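Chaperone CupB2 (Pseudomonas aeruginosa, PDB 3Q48) probably acts as a periplasmic folding chaperone for fimbrial subunits, as other members of the pilus chaperone family do. Local coordinates at residues A62-G67 with S112-N117; L159-L164 with V185-V190. One frame throughout, in Å; residues are numbered along the deposited sequence.

The two contacts lie on opposite sides of the chain's centre, about 24 Å apart between centres, one in each immunoglobulin-like domain, and share no strand. Contact 1 joins neighbouring strands of one sheet in the N-terminal domain: backbone hydrogen bonds carry it, one side is apolar and buried, and the other holds two partly exposed tryptophans and a buried aspartate-asparagine pair. Contact 2 lies wholly in the core of the C-terminal domain, where strands 160-163 and 185-194, with the flanking L159, come from facing sheets and meet through side chains alone, without a hydrogen bond. Contact 1 thus binds strands within a sheet, whereas contact 2 joins two sheets across the sandwich.

Contact 1: A62-G67 with S112-N117; sequences AWIDDG and SLFWLN
A62 opens the contact by directing its CA hydrogen at N117 O, where strands 58-65 and 112-121 run antiparallel as neighbours in the N-terminal immunoglobulin-like domain of this PapD-type chaperone. W63 and N117 form a hydrogen-bonded pair; the N117 N to W63 O bond, 2.8 Å, is nearly straight, while W63 N to N117 O is longer at 3.3 Å. With W63 CG between its backbone N and carbonyl carbon (chi1 77°), the indole lies against N117: N117 CB sits over the centre of the six-membered ring, 3.5 Å from its centroid, in a CH-pi contact, and N117 ND2 lies over the same ring system near W63 NE1. I64, paired with L116 without hydrogen bonds, projects from the other side of the sheet, where I64 CG1 meets L116 CD1 at 3.9 Å and I64 CG2 approaches F114 CB, beside F80 and I99 in the core. D65 returns to the side of W63 and exchanges two backbone bonds with W115. Its carboxylate is shared: D65 OD2 takes N117 ND2 from above the carboxylate plane at 2.8 Å and forms a salt bridge with R139, which also bonds N117 OD1 and makes a cation-pi contact with W115. D66 leaves the strand, its CB 3.9 Å from F114 CE1. At G67, positive phi (123°) suits a residue without a side chain; its CA lies 3.6 Å from W115 CD1, and its N closes an Asx turn on the anti lone pair of D65 OD1.

Contact 2: L159-L164 with V185-V190; sequences LQWKFL and VSFASV
W161 and F187 reach toward each other tip to tip, the six-membered end of the indole meeting the far end of the phenyl ring. F187 CE1 lies at the indole edge, close to its plane, and is 3.8 Å from W161 CH2. The two rings are steeply inclined, their planes 71° apart with centroids separated by 5.7 Å. L159 reaches the same phenyl ring through a single methyl: L159 CD1 is 3.7 Å from F187 CZ, and it also meets V185 CG1 at 3.8 Å. This is the interior of the C-terminal immunoglobulin-like sandwich, in which strand 160-163, which pairs with strand 175-179 and also bonds through its backbone to G247, faces strand 185-194 of the opposing sheet. V177, on the strand paired with 160-163, touches both L159 and W161, whereas V232 packs on F187 and V185, and Y230 meets the W161 ring. Beyond a break in the strand after F187, V190 also points at W161. There V190 CG1, anti to the backbone N (chi1 174°), comes within 4.0 Å of W161 CZ3, a rim carbon of the same six-membered ring that meets F187.

Contact 1: A62-G67 with S112-N117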
loop_
_atom_site.group_PDB
_atom_site.type_symbol
_atom_site.label_atom_id
_atom_site.label_comp_id
_atom_site.label_asym_id
_atom_site.label_seq_id
_atom_site.Cartn_x
_atom_site.Cartn_y
_atom_site.Cartn_z
ATOM N N ALA A 62 8.619 -6.531 -13.950
ATOM C CA ALA A 62 7.468 -6.278 -13.128
ATOM C C ALA A 62 6.832 -7.628 -12.846
ATOM O O ALA A 62 6.806 -8.472 -13.725
ATOM C CB ALA A 62 6.514 -5.388 -13.878
ATOM N N TRP A 63 6.339 -7.828 -11.620
ATOM C CA TRP A 63 5.713 -9.078 -11.171
ATOM C C TRP A 63 5.007 -8.796 -9.862
ATOM O O TRP A 63 5.417 -7.885 -9.114
ATOM C CB TRP A 63 6.742 -10.244 -11.015
ATOM C CG TRP A 63 7.609 -10.237 -9.796
ATOM C CD1 TRP A 63 7.380 -10.900 -8.629
ATOM C CD2 TRP A 63 8.859 -9.554 -9.621
ATOM N NE1 TRP A 63 8.408 -10.685 -7.738
ATOM C CE2 TRP A 63 9.323 -9.855 -8.313
ATOM C CE3 TRP A 63 9.627 -8.703 -10.436
ATOM C CZ2 TRP A 63 10.493 -9.328 -7.791
ATOM C CZ3 TRP A 63 10.811 -8.179 -9.925
ATOM C CH2 TRP A 63 11.237 -8.502 -8.606
ATOM N N ILE A 64 3.989 -9.610 -9.574
ATOM C CA ILE A 64 3.192 -9.500 -8.369
ATOM C C ILE A 64 3.374 -10.667 -7.427
ATOM O O ILE A 64 3.383 -11.832 -7.853
ATOM C CB ILE A 64 1.695 -9.318 -8.740
ATOM C CG1 ILE A 64 1.494 -7.900 -9.329
ATOM C CG2 ILE A 64 0.814 -9.468 -7.540
ATOM C CD1 ILE A 64 0.565 -7.896 -10.372
ATOM N N ASP A 65 3.528 -10.360 -6.142
ATOM C CA ASP A 65 3.510 -11.411 -5.152
ATOM C C ASP A 65 2.444 -11.162 -4.066
ATOM O O ASP A 65 1.751 -10.164 -4.127
ATOM C CB ASP A 65 4.923 -11.703 -4.628
ATOM C CG ASP A 65 5.451 -10.636 -3.699
ATOM O OD1 ASP A 65 4.867 -10.427 -2.618
ATOM O OD2 ASP A 65 6.492 -10.043 -4.032
ATOM N N ASP A 66 2.272 -12.091 -3.129
ATOM C CA ASP A 66 1.187 -11.990 -2.146
ATOM C C ASP A 66 1.750 -11.723 -0.778
ATOM O O ASP A 66 1.051 -11.913 0.199
ATOM C CB ASP A 66 0.357 -13.277 -2.101
ATOM C CG ASP A 66 1.196 -14.506 -1.657
ATOM O OD1 ASP A 66 2.415 -14.349 -1.371
ATOM O OD2 ASP A 66 0.643 -15.628 -1.603
ATOM N N GLY A 67 3.018 -11.317 -0.726
ATOM C CA GLY A 67 3.745 -10.913 0.503
ATOM C C GLY A 67 5.014 -11.729 0.756
ATOM O O GLY A 67 5.942 -11.275 1.432
ATOM N N SER A 112 -8.214 -7.194 -0.337
ATOM C CA SER A 112 -7.001 -8.053 -0.307
ATOM C C SER A 112 -5.738 -7.283 -0.714
ATOM O O SER A 112 -5.775 -6.360 -1.546
ATOM C CB SER A 112 -7.181 -9.278 -1.162
ATOM O OG SER A 112 -8.127 -10.130 -0.533
ATOM N N LEU A 113 -4.641 -7.664 -0.064
ATOM C CA LEU A 113 -3.355 -7.012 -0.244
ATOM C C LEU A 113 -2.339 -7.866 -1.033
ATOM O O LEU A 113 -2.039 -9.002 -0.652
ATOM C CB LEU A 113 -2.809 -6.681 1.111
ATOM C CG LEU A 113 -1.430 -6.056 1.087
ATOM C CD1 LEU A 113 -1.371 -4.673 0.373
ATOM C CD2 LEU A 113 -0.999 -6.050 2.564
ATOM N N PHE A 114 -1.869 -7.305 -2.151
ATOM C CA PHE A 114 -0.803 -7.863 -2.983
ATOM C C PHE A 114 0.322 -6.834 -3.189
ATOM O O PHE A 114 0.205 -5.653 -2.787
ATOM C CB PHE A 114 -1.374 -8.335 -4.308
ATOM C CG PHE A 114 -2.329 -9.510 -4.167
ATOM C CD1 PHE A 114 -1.853 -10.817 -4.216
ATOM C CD2 PHE A 114 -3.679 -9.305 -3.943
ATOM C CE1 PHE A 114 -2.712 -11.916 -4.077
ATOM C CE2 PHE A 114 -4.580 -10.429 -3.784
ATOM C CZ PHE A 114 -4.080 -11.719 -3.868
ATOM N N TRP A 115 1.428 -7.258 -3.781
ATOM C CA TRP A 115 2.551 -6.352 -3.890
ATOM C C TRP A 115 3.029 -6.351 -5.315
ATOM O O TRP A 115 3.220 -7.406 -5.905
ATOM C CB TRP A 115 3.677 -6.755 -2.933
ATOM C CG TRP A 115 3.309 -6.674 -1.452
ATOM C CD1 TRP A 115 2.646 -7.644 -0.680
ATOM C CD2 TRP A 115 3.540 -5.561 -0.579
ATOM N NE1 TRP A 115 2.532 -7.193 0.610
ATOM C CE2 TRP A 115 3.062 -5.922 0.696
ATOM C CE3 TRP A 115 4.157 -4.317 -0.742
ATOM C CZ2 TRP A 115 3.142 -5.056 1.796
ATOM C CZ3 TRP A 115 4.275 -3.476 0.361
ATOM C CH2 TRP A 115 3.768 -3.854 1.610
ATOM N N LEU A 116 3.155 -5.166 -5.895
ATOM C CA LEU A 116 3.757 -5.034 -7.212
ATOM C C LEU A 116 5.217 -4.742 -7.013
ATOM O O LEU A 116 5.573 -3.854 -6.213
ATOM C CB LEU A 116 3.116 -3.907 -7.998
ATOM C CG LEU A 116 3.650 -3.577 -9.374
ATOM C CD1 LEU A 116 3.629 -4.756 -10.347
ATOM C CD2 LEU A 116 2.806 -2.418 -9.888
ATOM N N ASN A 117 6.065 -5.543 -7.672
ATOM C CA ASN A 117 7.511 -5.304 -7.651
ATOM C C ASN A 117 7.955 -4.755 -9.027
ATOM O O ASN A 117 7.460 -5.203 -10.064
ATOM C CB ASN A 117 8.267 -6.568 -7.377
ATOM C CG ASN A 117 7.921 -7.197 -6.074
ATOM O OD1 ASN A 117 8.487 -6.841 -5.037
ATOM N ND2 ASN A 117 7.039 -8.209 -6.117
#

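Contact 2: L159-L164 with V185-V190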
loop_
_atom_site.group_PDB
_atom_site.type_symbol
_atom_site.label_atom_id
_atom_site.label_comp_id
_atom_site.label_asym_id
_atom_site.label_seq_id
_atom_site.Cartn_x
_atom_site.Cartn_y
_atom_site.Cartn_z
ATOM N N LEU A 159 -11.051 4.213 13.274
ATOM C CA LEU A 159 -10.058 3.526 14.077
ATOM C C LEU A 159 -10.279 3.919 15.525
ATOM O O LEU A 159 -10.633 5.055 15.804
ATOM C CB LEU A 159 -8.661 3.927 13.604
ATOM C CG LEU A 159 -8.484 3.597 12.137
ATOM C CD1 LEU A 159 -7.134 4.104 11.665
ATOM C CD2 LEU A 159 -8.595 2.090 11.918
ATOM N N GLN A 160 -10.136 2.991 16.444
ATOM C CA GLN A 160 -10.229 3.394 17.837
ATOM C C GLN A 160 -8.916 3.138 18.520
ATOM O O GLN A 160 -8.167 2.233 18.141
ATOM C CB GLN A 160 -11.449 2.785 18.540
ATOM C CG GLN A 160 -11.731 1.312 18.292
ATOM C CD GLN A 160 -13.216 1.084 17.996
ATOM O OE1 GLN A 160 -13.952 2.069 17.819
ATOM N NE2 GLN A 160 -13.658 -0.191 17.915
ATOM N N TRP A 161 -8.573 3.970 19.472
ATOM C CA TRP A 161 -7.210 3.879 19.998
ATOM C C TRP A 161 -7.213 3.620 21.485
ATOM O O TRP A 161 -8.139 3.985 22.171
ATOM C CB TRP A 161 -6.393 5.146 19.641
ATOM C CG TRP A 161 -6.326 5.370 18.152
ATOM C CD1 TRP A 161 -7.347 5.769 17.323
ATOM C CD2 TRP A 161 -5.181 5.164 17.310
ATOM N NE1 TRP A 161 -6.890 5.852 16.027
ATOM C CE2 TRP A 161 -5.571 5.476 15.990
ATOM C CE3 TRP A 161 -3.871 4.726 17.549
ATOM C CZ2 TRP A 161 -4.703 5.370 14.906
ATOM C CZ3 TRP A 161 -2.991 4.628 16.467
ATOM C CH2 TRP A 161 -3.418 4.953 15.157
ATOM N N LYS A 162 -6.174 2.969 21.975
ATOM C CA LYS A 162 -6.049 2.748 23.413
ATOM C C LYS A 162 -4.606 2.470 23.853
ATOM O O LYS A 162 -3.744 2.016 23.050
ATOM C CB LYS A 162 -6.960 1.600 23.867
ATOM C CG LYS A 162 -6.381 0.217 23.661
ATOM C CD LYS A 162 -7.166 -0.811 24.464
ATOM C CE LYS A 162 -6.818 -2.199 23.917
ATOM N NZ LYS A 162 -6.542 -3.266 24.962
ATOM N N PHE A 163 -4.366 2.742 25.140
ATOM C CA PHE A 163 -3.117 2.370 25.791
ATOM C C PHE A 163 -3.127 0.899 26.162
ATOM O O PHE A 163 -4.183 0.317 26.491
ATOM C CB PHE A 163 -2.916 3.171 27.066
ATOM C CG PHE A 163 -2.559 4.623 26.847
ATOM C CD1 PHE A 163 -1.280 4.982 26.427
ATOM C CD2 PHE A 163 -3.493 5.638 27.128
ATOM C CE1 PHE A 163 -0.940 6.338 26.247
ATOM C CE2 PHE A 163 -3.168 6.980 26.970
ATOM C CZ PHE A 163 -1.888 7.335 26.518
ATOM N N LEU A 164 -1.942 0.294 26.073
ATOM C CA LEU A 164 -1.640 -1.009 26.715
ATOM C C LEU A 164 -0.557 -0.769 27.773
ATOM O O LEU A 164 -0.428 -1.532 28.737
ATOM C CB LEU A 164 -1.143 -2.029 25.687
ATOM C CG LEU A 164 -2.039 -3.121 25.085
ATOM C CD1 LEU A 164 -3.318 -2.562 24.470
ATOM C CD2 LEU A 164 -1.227 -3.892 24.052
ATOM N N VAL A 185 -5.549 0.454 6.244
ATOM C CA VAL A 185 -5.333 1.854 6.493
ATOM C C VAL A 185 -3.858 1.989 6.627
ATOM O O VAL A 185 -3.269 1.347 7.468
ATOM C CB VAL A 185 -6.094 2.302 7.770
ATOM C CG1 VAL A 185 -5.731 3.851 8.196
ATOM C CG2 VAL A 185 -7.589 2.093 7.561
ATOM N N SER A 186 -3.242 2.776 5.766
ATOM C CA SER A 186 -1.783 2.985 5.810
ATOM C C SER A 186 -1.445 4.300 6.478
ATOM O O SER A 186 -1.983 5.338 6.092
ATOM C CB SER A 186 -1.199 2.983 4.386
ATOM O OG SER A 186 -1.506 1.741 3.785
ATOM N N PHE A 187 -0.567 4.247 7.466
ATOM C CA PHE A 187 -0.147 5.434 8.200
ATOM C C PHE A 187 1.212 5.944 7.727
ATOM O O PHE A 187 2.187 5.167 7.744
ATOM C CB PHE A 187 -0.009 5.136 9.699
ATOM C CG PHE A 187 -1.230 4.544 10.322
ATOM C CD1 PHE A 187 -2.257 5.360 10.786
ATOM C CD2 PHE A 187 -1.325 3.159 10.516
ATOM C CE1 PHE A 187 -3.396 4.797 11.372
ATOM C CE2 PHE A 187 -2.456 2.592 11.121
ATOM C CZ PHE A 187 -3.487 3.407 11.548
ATOM N N ALA A 188 1.298 7.223 7.351
ATOM C CA ALA A 188 2.594 7.832 7.065
ATOM C C ALA A 188 3.264 8.244 8.352
ATOM O O ALA A 188 4.497 8.416 8.394
ATOM C CB ALA A 188 2.451 9.053 6.134
ATOM N N SER A 189 2.460 8.443 9.402
ATOM C CA SER A 189 3.012 8.831 10.707
ATOM C C SER A 189 1.957 8.686 11.729
ATOM O O SER A 189 0.785 8.856 11.417
ATOM C CB SER A 189 3.514 10.289 10.717
ATOM O OG SER A 189 2.447 11.203 10.545
ATOM N N VAL A 190 2.378 8.355 12.948
ATOM C CA VAL A 190 1.503 8.229 14.099
ATOM C C VAL A 190 2.254 8.887 15.222
ATOM O O VAL A 190 3.443 8.689 15.369
ATOM C CB VAL A 190 1.279 6.738 14.440
ATOM C CG1 VAL A 190 0.454 6.535 15.771
ATOM C CG2 VAL A 190 0.625 6.062 13.264
#